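Side-chain contacts in diacylglycerol O-acyltransferase (Marinobacter hydrocarbonoclasticus, PDB 6CHJ), which probably transfers the acyl group of an acyl-CoA to a diacylglycerol to make triacylglycerol, and also acts as a wax ester synthase: residues Pro6-Phe11 / Pro68-Asp73; His106-Asp109 / Trp115-His118. All coordinates share one frame; numbering follows the deposited sequence.

How the contacts relate
From the N terminus, helix 6-13 comes first, and contact 1 sets its residues Pro6-Phe11 against the second strand, 67-72, of the hairpin 59-64/67-72, closing a long loop of 56 intervening residues. The chain then runs through strand 82-86 and helix 93-105 before contact 2 begins: a connection of five residues brings Trp115-His118 back beside His106-Asp109. The two contacts therefore follow in series and neither nest nor cross. Their centres lie about 17 Å apart. The nearest atoms of contacts 1 and 2 are about 8 Å apart, without touching. Contact 1 ties the N-terminal helix to the small hairpin; contact 2 sets the loop after helix 93-105 against strand 115-121 of the six-stranded mixed sheet.

Contact 1. Residues Pro6-Phe11 / Pro68-Asp73; sequences PTDQLF and PVWVED
The indole of Trp70 meets Asp8 at its edge: Asp8 OD2 lies near the ring plane, 4.2 Å from Trp70 NE1, too far for a hydrogen bond. The other flat group, the Gln9 amide, has the Pro68 ring over one face. Pro68 CG is 3.5 Å from Gln9 OE1 and 3.6 Å from Gln9 CD, while Pro68 CD is 3.9 Å from Gln9 NE2; that Pro68 CG stands about 3.5 Å out of the Gln9 amide plane shows that it lies over the group rather than at its edge. Gln9 gets there with CG anti to the backbone N (chi1 -166°) and the chain extended beyond, crossing Pro68 at about a right angle. With an alanine here in place of Gln9, the amide would be gone and a gap would probably open over Pro68 CG and CD. The touch is light, burying 127 Å² in all. Other neighbours pack round it: Phe11 stacks on His136, Trp70 touches Leu4 and Pro68 touches Tyr63. With Val69 and Val71 paired to Ser62 and Arg60, the arrangement is a short N-terminal helix laid beside one strand of an antiparallel beta hairpin.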
loop_
_atom_site.group_PDB
_atom_site.type_symbol
_atom_site.label_atom_id
_atom_site.label_comp_id
_atom_site.label_asym_id
_atom_site.label_seq_id
_atom_site.Cartn_x
_atom_site.Cartn_y
_atom_site.Cartn_z
ATOM N N PRO B 6 -9.996 23.457 -9.269
ATOM C CA PRO B 6 -9.244 22.788 -10.347
ATOM C C PRO B 6 -7.857 22.289 -9.954
ATOM O O PRO B 6 -7.354 21.364 -10.602
ATOM C CB PRO B 6 -9.160 23.869 -11.436
ATOM C CG PRO B 6 -10.344 24.755 -11.176
ATOM C CD PRO B 6 -10.444 24.803 -9.673
ATOM N N THR B 7 -7.211 22.852 -8.932
ATOM C CA THR B 7 -5.913 22.304 -8.550
ATOM C C THR B 7 -6.068 20.939 -7.885
ATOM O O THR B 7 -5.277 20.022 -8.148
ATOM C CB THR B 7 -5.156 23.269 -7.634
ATOM O OG1 THR B 7 -5.511 23.012 -6.270
ATOM C CG2 THR B 7 -5.481 24.714 -7.977
ATOM N N ASP B 8 -7.085 20.779 -7.027
ATOM C CA ASP B 8 -7.376 19.469 -6.448
ATOM C C ASP B 8 -7.642 18.427 -7.527
ATOM O O ASP B 8 -7.183 17.285 -7.427
ATOM C CB ASP B 8 -8.577 19.555 -5.513
ATOM C CG ASP B 8 -8.365 20.528 -4.377
ATOM O OD1 ASP B 8 -7.258 21.113 -4.296
ATOM O OD2 ASP B 8 -9.308 20.707 -3.570
ATOM N N GLN B 9 -8.404 18.794 -8.557
ATOM C CA GLN B 9 -8.668 17.859 -9.646
ATOM C C GLN B 9 -7.373 17.409 -10.319
ATOM O O GLN B 9 -7.276 16.276 -10.800
ATOM C CB GLN B 9 -9.605 18.521 -10.650
ATOM C CG GLN B 9 -10.238 17.608 -11.673
ATOM C CD GLN B 9 -11.595 18.128 -12.115
ATOM O OE1 GLN B 9 -12.185 18.989 -11.448
ATOM N NE2 GLN B 9 -12.094 17.621 -13.241
ATOM N N LEU B 10 -6.362 18.271 -10.331
ATOM C CA LEU B 10 -5.123 17.964 -11.037
ATOM C C LEU B 10 -4.342 16.851 -10.345
ATOM O O LEU B 10 -3.815 15.954 -11.014
ATOM C CB LEU B 10 -4.277 19.239 -11.165
ATOM C CG LEU B 10 -3.000 19.297 -12.006
ATOM C CD1 LEU B 10 -1.880 18.630 -11.223
ATOM C CD2 LEU B 10 -3.159 18.691 -13.403
ATOM N N PHE B 11 -4.257 16.892 -9.010
ATOM C CA PHE B 11 -3.533 15.858 -8.269
ATOM C C PHE B 11 -4.218 14.503 -8.388
ATOM O O PHE B 11 -3.550 13.460 -8.354
ATOM C CB PHE B 11 -3.393 16.260 -6.795
ATOM C CG PHE B 11 -2.422 17.402 -6.571
ATOM C CD1 PHE B 11 -1.061 17.167 -6.501
ATOM C CD2 PHE B 11 -2.872 18.712 -6.448
ATOM C CE1 PHE B 11 -0.161 18.201 -6.312
ATOM C CE2 PHE B 11 -1.969 19.759 -6.258
ATOM C CZ PHE B 11 -0.612 19.497 -6.193
ATOM N N PRO B 68 -16.152 15.932 -10.184
ATOM C CA PRO B 68 -15.801 15.434 -8.849
ATOM C C PRO B 68 -16.150 16.425 -7.751
ATOM O O PRO B 68 -15.902 17.628 -7.862
ATOM C CB PRO B 68 -14.283 15.234 -8.944
ATOM C CG PRO B 68 -13.842 16.262 -9.945
ATOM C CD PRO B 68 -14.966 16.342 -10.958
ATOM N N VAL B 69 -16.723 15.899 -6.667
ATOM C CA VAL B 69 -17.129 16.701 -5.519
ATOM C C VAL B 69 -16.774 15.959 -4.242
ATOM O O VAL B 69 -16.670 14.730 -4.222
ATOM C CB VAL B 69 -18.639 17.025 -5.534
ATOM C CG1 VAL B 69 -19.012 17.771 -6.797
ATOM C CG2 VAL B 69 -19.462 15.749 -5.398
ATOM N N TRP B 70 -16.576 16.723 -3.175
ATOM C CA TRP B 70 -16.477 16.155 -1.844
ATOM C C TRP B 70 -17.872 15.932 -1.276
ATOM O O TRP B 70 -18.828 16.620 -1.643
ATOM C CB TRP B 70 -15.696 17.079 -0.914
ATOM C CG TRP B 70 -14.272 17.345 -1.292
ATOM C CD1 TRP B 70 -13.680 18.569 -1.419
ATOM C CD2 TRP B 70 -13.247 16.377 -1.558
ATOM N NE1 TRP B 70 -12.355 18.426 -1.748
ATOM C CE2 TRP B 70 -12.062 17.090 -1.839
ATOM C CE3 TRP B 70 -13.214 14.979 -1.593
ATOM C CZ2 TRP B 70 -10.863 16.453 -2.155
ATOM C CZ3 TRP B 70 -12.026 14.351 -1.907
ATOM C CH2 TRP B 70 -10.865 15.088 -2.189
ATOM N N VAL B 71 -17.981 14.968 -0.363
ATOM C CA VAL B 71 -19.236 14.668 0.320
ATOM C C VAL B 71 -18.931 14.220 1.742
ATOM O O VAL B 71 -17.893 13.611 2.019
ATOM C CB VAL B 71 -20.082 13.583 -0.398
ATOM C CG1 VAL B 71 -20.740 14.143 -1.646
ATOM C CG2 VAL B 71 -19.234 12.383 -0.736
ATOM N N GLU B 72 -19.863 14.510 2.639
ATOM C CA GLU B 72 -19.698 14.168 4.042
ATOM C C GLU B 72 -19.833 12.658 4.224
ATOM O O GLU B 72 -20.895 12.087 3.968
ATOM C CB GLU B 72 -20.735 14.922 4.868
ATOM C CG GLU B 72 -20.393 15.067 6.338
ATOM C CD GLU B 72 -21.518 14.609 7.244
ATOM O OE1 GLU B 72 -22.539 14.117 6.716
ATOM O OE2 GLU B 72 -21.391 14.746 8.479
ATOM N N ASP B 73 -18.762 12.006 4.662
ATOM C CA ASP B 73 -18.763 10.551 4.727
ATOM C C ASP B 73 -19.629 10.090 5.891
ATOM O O ASP B 73 -19.285 10.303 7.057
ATOM C CB ASP B 73 -17.344 10.012 4.856
ATOM C CG ASP B 73 -17.265 8.528 4.544
ATOM O OD1 ASP B 73 -18.040 8.071 3.678
ATOM O OD2 ASP B 73 -16.442 7.818 5.159
#

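Contact 2. Residues His106-Asp109 / Trp115-His118; sequences HLMD and WEVH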
loop_
_atom_site.group_PDB
_atom_site.type_symbol
_atom_site.label_atom_id
_atom_site.label_comp_id
_atom_site.label_asym_id
_atom_site.label_seq_id
_atom_site.Cartn_x
_atom_site.Cartn_y
_atom_site.Cartn_z
ATOM N N HIS B 106 2.291 3.216 -1.004
ATOM C CA HIS B 106 0.983 2.633 -1.296
ATOM C C HIS B 106 -0.041 3.694 -1.671
ATOM O O HIS B 106 -0.255 4.658 -0.920
ATOM C CB HIS B 106 0.465 1.848 -0.091
ATOM C CG HIS B 106 1.399 0.778 0.372
ATOM N ND1 HIS B 106 2.073 -0.052 -0.501
ATOM C CD2 HIS B 106 1.800 0.425 1.616
ATOM C CE1 HIS B 106 2.835 -0.880 0.188
ATOM N NE2 HIS B 106 2.694 -0.606 1.473
ATOM N N LEU B 107 -0.683 3.489 -2.825
ATOM C CA LEU B 107 -1.875 4.238 -3.215
ATOM C C LEU B 107 -2.926 4.236 -2.118
ATOM O O LEU B 107 -3.173 3.214 -1.470
ATOM C CB LEU B 107 -2.492 3.621 -4.469
ATOM C CG LEU B 107 -1.882 3.972 -5.819
ATOM C CD1 LEU B 107 -2.735 3.356 -6.908
ATOM C CD2 LEU B 107 -1.717 5.491 -6.024
ATOM N N MET B 108 -3.570 5.378 -1.927
ATOM C CA MET B 108 -4.686 5.434 -1.001
ATOM C C MET B 108 -5.978 5.076 -1.724
ATOM O O MET B 108 -6.105 5.241 -2.933
ATOM C CB MET B 108 -4.820 6.816 -0.368
ATOM C CG MET B 108 -3.532 7.447 0.004
ATOM S SD MET B 108 -3.729 8.940 0.977
ATOM C CE MET B 108 -4.457 8.199 2.456
ATOM N N ASP B 109 -6.951 4.608 -0.951
ATOM C CA ASP B 109 -8.256 4.216 -1.474
ATOM C C ASP B 109 -9.119 5.453 -1.707
ATOM O O ASP B 109 -9.399 6.203 -0.766
ATOM C CB ASP B 109 -8.915 3.278 -0.469
ATOM C CG ASP B 109 -10.223 2.705 -0.955
ATOM O OD1 ASP B 109 -10.564 2.781 -2.167
ATOM O OD2 ASP B 109 -10.905 2.143 -0.083
ATOM N N TRP B 115 -7.008 9.861 4.176
ATOM C CA TRP B 115 -5.986 10.104 5.177
ATOM C C TRP B 115 -5.735 8.825 5.958
ATOM O O TRP B 115 -6.623 7.987 6.099
ATOM C CB TRP B 115 -6.377 11.239 6.117
ATOM C CG TRP B 115 -7.619 10.983 6.906
ATOM C CD1 TRP B 115 -8.900 11.292 6.542
ATOM C CD2 TRP B 115 -7.704 10.386 8.206
ATOM N NE1 TRP B 115 -9.775 10.915 7.529
ATOM C CE2 TRP B 115 -9.067 10.357 8.563
ATOM C CE3 TRP B 115 -6.763 9.865 9.099
ATOM C CZ2 TRP B 115 -9.510 9.833 9.780
ATOM C CZ3 TRP B 115 -7.203 9.351 10.309
ATOM C CH2 TRP B 115 -8.561 9.344 10.638
ATOM N N GLU B 116 -4.503 8.665 6.429
ATOM C CA GLU B 116 -4.158 7.604 7.362
ATOM C C GLU B 116 -3.250 8.184 8.431
ATOM O O GLU B 116 -2.413 9.047 8.137
ATOM C CB GLU B 116 -3.443 6.444 6.678
ATOM C CG GLU B 116 -4.276 5.688 5.669
ATOM C CD GLU B 116 -3.431 4.888 4.688
ATOM O OE1 GLU B 116 -2.268 4.541 5.005
ATOM O OE2 GLU B 116 -3.935 4.619 3.578
ATOM N N VAL B 117 -3.410 7.711 9.663
ATOM C CA VAL B 117 -2.445 7.947 10.732
ATOM C C VAL B 117 -1.911 6.594 11.192
ATOM O O VAL B 117 -2.688 5.685 11.509
ATOM C CB VAL B 117 -3.062 8.712 11.916
ATOM C CG1 VAL B 117 -2.002 8.993 12.957
ATOM C CG2 VAL B 117 -3.741 9.986 11.450
ATOM N N HIS B 118 -0.590 6.472 11.243
ATOM C CA HIS B 118 0.086 5.241 11.625
ATOM C C HIS B 118 0.861 5.504 12.914
ATOM O O HIS B 118 1.878 6.211 12.907
ATOM C CB HIS B 118 1.011 4.770 10.501
ATOM C CG HIS B 118 0.294 4.305 9.267
ATOM N ND1 HIS B 118 0.414 3.021 8.775
ATOM C CD2 HIS B 118 -0.546 4.956 8.421
ATOM C CE1 HIS B 118 -0.325 2.898 7.686
ATOM N NE2 HIS B 118 -0.919 4.057 7.450
#
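Glu116, which meets Met108 across the contact, takes the shortest polar bond here: His118 NE2 donates to Glu116 OE1 at 2.8 Å, nearly straight at 164°. The acceptor is met on its anti side, 17° out of the carboxylate plane, and the oxygen lies close to the plane of the imidazole ring. His118 ND1 bonds Glu85 OE1 as well, so both ring nitrogens are held and the ring's rotation is fixed. Glu103 OE2, a like charge, comes close to Glu116 OE1, while Lys133 (at OE1) and Arg83 (at OE2) stand at long, weak ion-pair range.

Between the segments no hydrogen bond forms; the contact is van der Waals and rests on one methyl group, which touches polar atoms as well as carbon. The CB of Met108 points toward the strand, and the chain bends at its last torsion (chi3 65°), which brings Met108 CE 3.5 Å from Trp115 N and 3.7 Å from Trp115 CA. Met108 CE also lies 3.8 Å from Glu116 OE2 and 4.1 Å from Glu116 CG, touching both the strand backbone and the acid. The Trp115 side chain leaves in the other direction, its NE1 bonded to Phe57 O and its ring stacked on His81.

Strand 115-121 lies between strands 82-86 and 127-135 of the mixed sheet; the Met108 side chain, on the loop after helix 93-105, packs on Lys133 of strand 127-135, while His106 stacks on His106 of the second subunit.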